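Local structure of cobalamin biosynthesis protein CobN (Mycobacterium tuberculosis, 7C6O) at residues V108-A119 / S127-H138. The protein is the large, catalytic subunit of cobaltochelatase, which probably inserts cobalt into the corrin ring during cobalamin biosynthesis. Numbering follows the deposited sequence.
With NA (sodium ion), chain F.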
ATOM      1  N   VAL A 108      39.050  30.425  34.950  1.00 24.53           N
ATOM      2  CA  VAL A 108      38.169  31.252  34.117  1.00 23.05           C
ATOM      3  C   VAL A 108      36.807  31.362  34.794  1.00 22.45           C
ATOM      4  O   VAL A 108      36.265  30.339  35.248  1.00 23.12           O
ATOM      5  CB  VAL A 108      38.039  30.650  32.717  1.00 24.80           C
ATOM      6  CG1 VAL A 108      37.172  31.538  31.836  1.00 24.40           C
ATOM      7  CG2 VAL A 108      39.414  30.448  32.092  1.00 28.29           C
ATOM      8  N   PRO A 109      36.227  32.559  34.905  1.00 20.50           N
ATOM      9  CA  PRO A 109      34.892  32.684  35.505  1.00 19.23           C
ATOM     10  C   PRO A 109      33.901  31.735  34.848  1.00 15.58           C
ATOM     11  O   PRO A 109      33.760  31.703  33.623  1.00 15.79           O
ATOM     12  CB  PRO A 109      34.529  34.152  35.252  1.00 18.41           C
ATOM     13  CG  PRO A 109      35.853  34.847  35.166  1.00 21.67           C
ATOM     14  CD  PRO A 109      36.779  33.865  34.502  1.00 21.22           C
ATOM     15  N   ALA A 110      33.222  30.944  35.674  1.00 16.19           N
ATOM     16  CA  ALA A 110      32.386  29.849  35.204  1.00 14.50           C
ATOM     17  C   ALA A 110      30.946  30.056  35.652  1.00 12.70           C
ATOM     18  O   ALA A 110      30.684  30.280  36.839  1.00 13.81           O
ATOM     19  CB  ALA A 110      32.909  28.503  35.714  1.00 15.57           C
ATOM     20  N   VAL A 111      30.023  29.971  34.700  1.00 12.21           N
ATOM     21  CA  VAL A 111      28.590  30.075  34.952  1.00 14.97           C
ATOM     22  C   VAL A 111      27.991  28.691  34.745  1.00 12.87           C
ATOM     23  O   VAL A 111      28.035  28.152  33.632  1.00 14.35           O
ATOM     24  CB  VAL A 111      27.930  31.109  34.025  1.00 16.28           C
ATOM     25  CG1 VAL A 111      26.511  31.409  34.479  1.00 17.89           C
ATOM     26  CG2 VAL A 111      28.768  32.384  33.968  1.00 15.84           C
ATOM     27  N   LEU A 112      27.436  28.112  35.807  1.00 14.63           N
ATOM     28  CA  LEU A 112      26.887  26.760  35.773  1.00 12.39           C
ATOM     29  C   LEU A 112      25.375  26.833  35.920  1.00 11.19           C
ATOM     30  O   LEU A 112      24.873  27.337  36.929  1.00 15.41           O
ATOM     31  CB  LEU A 112      27.481  25.897  36.887  1.00 13.22           C
ATOM     32  CG  LEU A 112      28.998  25.913  37.066  1.00 16.23           C
ATOM     33  CD1 LEU A 112      29.388  25.079  38.283  1.00 16.53           C
ATOM     34  CD2 LEU A 112      29.705  25.412  35.819  1.00 13.42           C
ATOM     35  N   VAL A 113      24.651  26.326  34.920  1.00 11.39           N
ATOM     36  CA  VAL A 113      23.195  26.342  34.944  1.00 13.51           C
ATOM     37  C   VAL A 113      22.670  24.967  34.552  1.00 13.95           C
ATOM     38  O   VAL A 113      23.360  24.157  33.926  1.00 11.54           O
ATOM     39  CB  VAL A 113      22.604  27.430  34.020  1.00 13.23           C
ATOM     40  CG1 VAL A 113      23.106  28.815  34.430  1.00 12.80           C
ATOM     41  CG2 VAL A 113      22.943  27.136  32.571  1.00 13.04           C
ATOM     42  N   SER A 114      21.421  24.715  34.924  1.00 14.85           N
ATOM     43  CA  SER A 114      20.774  23.434  34.694  0.55 16.27           C
ATOM     44  C   SER A 114      19.945  23.470  33.416  1.00 17.25           C
ATOM     45  O   SER A 114      19.425  24.516  33.019  1.00 16.45           O
ATOM     46  CB  SER A 114      19.884  23.069  35.885  0.55 18.00           C
ATOM     47  OG  SER A 114      19.135  21.898  35.630  0.55 19.73           O
ATOM     48  N   GLY A 115      19.830  22.309  32.771  1.00 16.04           N
ATOM     49  CA  GLY A 115      18.923  22.170  31.649  1.00 14.13           C
ATOM     50  C   GLY A 115      17.479  21.976  32.051  1.00 15.38           C
ATOM     51  O   GLY A 115      16.583  22.095  31.210  1.00 18.26           O
ATOM     52  N   GLU A 116      17.242  21.670  33.323  1.00 15.39           N
ATOM     53  CA  GLU A 116      15.894  21.616  33.864  1.00 16.89           C
ATOM     54  C   GLU A 116      15.303  23.022  33.946  1.00 17.67           C
ATOM     55  O   GLU A 116      16.018  24.028  33.916  1.00 16.98           O
ATOM     56  CB  GLU A 116      15.901  20.967  35.252  1.00 15.54           C
ATOM     57  CG  GLU A 116      16.271  19.478  35.279  0.89 22.68           C
ATOM     58  CD  GLU A 116      17.771  19.219  35.241  0.41 24.00           C
ATOM     59  OE1 GLU A 116      18.521  20.083  34.743  0.43 22.58           O
ATOM     60  OE2 GLU A 116      18.206  18.145  35.711  0.82 25.94           O
ATOM     61  N   GLN A 117      13.974  23.084  34.060  1.00 17.05           N
ATOM     62  CA  GLN A 117      13.298  24.378  34.133  1.00 16.09           C
ATOM     63  C   GLN A 117      13.638  25.112  35.424  1.00 13.76           C
ATOM     64  O   GLN A 117      13.920  26.316  35.407  1.00 15.60           O
ATOM     65  CB  GLN A 117      11.786  24.190  34.002  1.00 15.80           C
ATOM     66  CG  GLN A 117      11.349  23.614  32.665  1.00 17.86           C
ATOM     67  CD  GLN A 117       9.843  23.633  32.496  1.00 20.05           C
ATOM     68  OE1 GLN A 117       9.131  24.298  33.250  1.00 22.65           O
ATOM     69  NE2 GLN A 117       9.348  22.900  31.506  1.00 20.19           N
ATOM     70  N   ALA A 118      13.600  24.414  36.557  1.00 12.77           N
ATOM     71  CA  ALA A 118      13.994  25.009  37.825  1.00 13.32           C
ATOM     72  C   ALA A 118      15.512  25.013  37.942  1.00 17.87           C
ATOM     73  O   ALA A 118      16.168  24.008  37.649  1.00 16.89           O
ATOM     74  CB  ALA A 118      13.373  24.246  38.996  1.00 13.71           C
ATOM     75  N   ALA A 119      16.070  26.145  38.365  1.00 11.95           N
ATOM     76  CA  ALA A 119      17.514  26.259  38.495  1.00 11.88           C
ATOM     77  C   ALA A 119      18.030  25.311  39.572  1.00 15.48           C
ATOM     78  O   ALA A 119      17.326  24.972  40.523  1.00 14.32           O
ATOM     79  CB  ALA A 119      17.913  27.697  38.825  1.00 11.93           C
ATOM     80  N   SER A 127      29.163  27.891  40.802  1.00 16.02           N
ATOM     81  CA  SER A 127      29.638  28.864  39.828  1.00 13.16           C
ATOM     82  C   SER A 127      30.627  29.825  40.478  1.00 14.85           C
ATOM     83  O   SER A 127      30.480  30.199  41.644  1.00 17.65           O
ATOM     84  CB  SER A 127      28.461  29.648  39.242  1.00 12.68           C
ATOM     85  OG  SER A 127      27.482  28.787  38.691  1.00 12.27           O
ATOM     86  N   THR A 128      31.648  30.222  39.719  1.00 14.60           N
ATOM     87  CA  THR A 128      32.636  31.169  40.214  1.00 16.43           C
ATOM     88  C   THR A 128      32.280  32.615  39.871  1.00 23.23           C
ATOM     89  O   THR A 128      33.155  33.488  39.907  1.00 29.65           O
ATOM     90  CB  THR A 128      34.030  30.806  39.690  1.00 18.87           C
ATOM     91  OG1 THR A 128      33.994  30.647  38.269  1.00 16.23           O
ATOM     92  CG2 THR A 128      34.504  29.500  40.319  1.00 21.80           C
ATOM     93  N   VAL A 129      31.019  32.878  39.530  1.00 17.94           N
ATOM     94  CA  VAL A 129      30.479  34.231  39.441  1.00 16.90           C
ATOM     95  C   VAL A 129      29.507  34.409  40.601  1.00 18.03           C
ATOM     96  O   VAL A 129      29.272  33.470  41.370  1.00 21.86           O
ATOM     97  CB  VAL A 129      29.784  34.478  38.089  1.00 15.55           C
ATOM     98  CG1 VAL A 129      30.786  34.392  36.948  1.00 13.72           C
ATOM     99  CG2 VAL A 129      28.648  33.474  37.886  1.00 14.71           C
ATOM    100  N   ALA A 130      28.938  35.604  40.740  1.00 16.19           N
ATOM    101  CA  ALA A 130      27.906  35.814  41.748  1.00 14.46           C
ATOM    102  C   ALA A 130      26.687  34.948  41.445  1.00 12.19           C
ATOM    103  O   ALA A 130      26.403  34.617  40.291  1.00 11.97           O
ATOM    104  CB  ALA A 130      27.500  37.287  41.805  1.00 15.16           C
ATOM    105  N   ALA A 131      25.961  34.579  42.504  1.00 14.15           N
ATOM    106  CA  ALA A 131      24.799  33.710  42.330  1.00 13.04           C
ATOM    107  C   ALA A 131      23.773  34.336  41.393  1.00 13.32           C
ATOM    108  O   ALA A 131      23.208  33.650  40.534  1.00 12.23           O
ATOM    109  CB  ALA A 131      24.167  33.397  43.687  1.00 14.49           C
ATOM    110  N   GLY A 132      23.534  35.644  41.530  1.00 15.74           N
ATOM    111  CA  GLY A 132      22.573  36.307  40.663  1.00 12.20           C
ATOM    112  C   GLY A 132      22.971  36.288  39.200  1.00 12.85           C
ATOM    113  O   GLY A 132      22.109  36.305  38.317  1.00 12.70           O
ATOM    114  N   THR A 133      24.275  36.259  38.921  1.00 14.13           N
ATOM    115  CA  THR A 133      24.732  36.145  37.540  1.00 13.75           C
ATOM    116  C   THR A 133      24.352  34.792  36.955  1.00 14.56           C
ATOM    117  O   THR A 133      23.835  34.711  35.833  1.00 12.29           O
ATOM    118  CB  THR A 133      26.244  36.359  37.473  1.00 14.08           C
ATOM    119  OG1 THR A 133      26.573  37.607  38.093  1.00 13.57           O
ATOM    120  CG2 THR A 133      26.715  36.371  36.023  1.00 15.75           C
ATOM    121  N   ALA A 134      24.586  33.718  37.714  1.00 13.02           N
ATOM    122  CA  ALA A 134      24.219  32.383  37.253  1.00 12.16           C
ATOM    123  C   ALA A 134      22.709  32.239  37.110  1.00 11.40           C
ATOM    124  O   ALA A 134      22.228  31.617  36.155  1.00 11.44           O
ATOM    125  CB  ALA A 134      24.771  31.331  38.216  1.00 11.56           C
ATOM    126  N   LEU A 135      21.947  32.809  38.046  1.00 13.10           N
ATOM    127  CA  LEU A 135      20.493  32.684  37.994  1.00 12.52           C
ATOM    128  C   LEU A 135      19.914  33.415  36.786  1.00 11.88           C
ATOM    129  O   LEU A 135      18.993  32.911  36.136  1.00 11.42           O
ATOM    130  CB  LEU A 135      19.877  33.202  39.293  1.00 11.98           C
ATOM    131  CG  LEU A 135      20.160  32.364  40.546  1.00 12.21           C
ATOM    132  CD1 LEU A 135      19.897  33.163  41.814  1.00 12.78           C
ATOM    133  CD2 LEU A 135      19.333  31.081  40.539  1.00 13.31           C
ATOM    134  N   GLN A 136      20.441  34.597  36.463  1.00 13.87           N
ATOM    135  CA  GLN A 136      19.951  35.307  35.284  1.00 14.52           C
ATOM    136  C   GLN A 136      20.363  34.591  34.002  1.00 13.70           C
ATOM    137  O   GLN A 136      19.576  34.508  33.052  1.00 13.57           O
ATOM    138  CB  GLN A 136      20.451  36.753  35.285  1.00 17.70           C
ATOM    139  CG  GLN A 136      19.803  37.656  34.226  1.00 18.29           C
ATOM    140  CD  GLN A 136      18.410  38.139  34.619  1.00 20.91           C
ATOM    141  OE1 GLN A 136      17.701  37.483  35.378  1.00 23.15           O
ATOM    142  NE2 GLN A 136      18.021  39.301  34.105  1.00 19.96           N
ATOM    143  N   ALA A 137      21.590  34.064  33.956  1.00 13.21           N
ATOM    144  CA  ALA A 137      22.003  33.260  32.810  1.00 10.77           C
ATOM    145  C   ALA A 137      21.088  32.055  32.629  1.00 10.72           C
ATOM    146  O   ALA A 137      20.749  31.687  31.497  1.00 10.56           O
ATOM    147  CB  ALA A 137      23.454  32.808  32.975  1.00 13.85           C
ATOM    148  N   HIS A 138      20.679  31.429  33.736  1.00 10.87           N
ATOM    149  CA  HIS A 138      19.749  30.309  33.654  1.00 12.28           C
ATOM    150  C   HIS A 138      18.477  30.706  32.915  1.00 11.07           C
ATOM    151  O   HIS A 138      17.965  29.943  32.087  1.00 12.06           O
ATOM    152  CB  HIS A 138      19.414  29.801  35.056  1.00 13.05           C
ATOM    153  CG  HIS A 138      18.364  28.736  35.073  1.00 12.20           C
ATOM    154  ND1 HIS A 138      18.667  27.392  35.009  1.00 12.49           N
ATOM    155  CD2 HIS A 138      17.013  28.815  35.132  1.00 13.64           C
ATOM    156  CE1 HIS A 138      17.548  26.690  35.034  1.00 13.15           C
ATOM    157  NE2 HIS A 138      16.529  27.529  35.106  1.00 13.64           N
TER
HETATM  158 NA    NA F1205      30.031  30.464  43.896  1.00 22.49          NA
HETATM  159  O   HOH W   1      36.676  29.180  37.534  1.00 32.99           O
HETATM  160  O   HOH W   2      18.897  27.183  31.859  1.00 12.92           O
HETATM  161  O   HOH W   3      27.862  31.500  43.042  1.00 17.02           O
HETATM  162  O   HOH W   4      30.899  32.735  43.620  1.00 27.13           O
HETATM  163  O   HOH W   5      32.164  29.361  44.446  1.00 31.52           O
HETATM  164  O   HOH W   6      29.511  31.010  46.236  1.00 34.13           O
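Strand 110-114 is an outermost strand of a four-stranded parallel sheet far from the centre of the chain, and its outer edge is covered by the return of the chain through Ser127, Thr128 and the start of helix 131-143. On its other side the strand pairs with strand 84-89. At the edge, hydroxyls stand in for a neighbouring strand: Ala110 N donates to Thr128 OG1 at 2.7 Å, and Leu112 N to Ser127 OG at 3.0 Å. Thr128 OG1 sits between its own backbone N and carbonyl carbon (chi1 52°), which turns it back to the strand; a weak hydrogen bond from Thr128 N returns to Ala110 O, so both backbone polar atoms of Ala110 meet Thr128. Ser127 OG also hydrogen-bonds Leu123 O. The carbonyl Ser127 O coordinates the sodium ion at 2.3 Å, alongside Asp125 O and four waters.

Farther along, Val111 splits its branches: CG1, anti to the backbone N, meets Ala137 CB at 3.7 Å and packs on Ala134, whereas CG2 touches Val129 CG2. Val113 CG1 lies against the helix backbone, 3.4 Å from Ala134 O.

His138 reaches past the strand end into the loop Glu116 to Ala119. Ala119 CB stands 3.8 Å above the centre of the His138 ring, a CH-pi contact only 2° off the normal, and a water lies over the opposite face toward the rim. His138 NE2 donates to Gln117 O at 2.9 Å, almost straight (164°) and in the ring plane, though it approaches from above the carbonyl plane. The NE2 bond and the Ala119 methyl probably limit the ring's rotation, tying the helix to the loop beyond the strand, while the hydroxyls satisfy two edge amides that face away from strand 84-89.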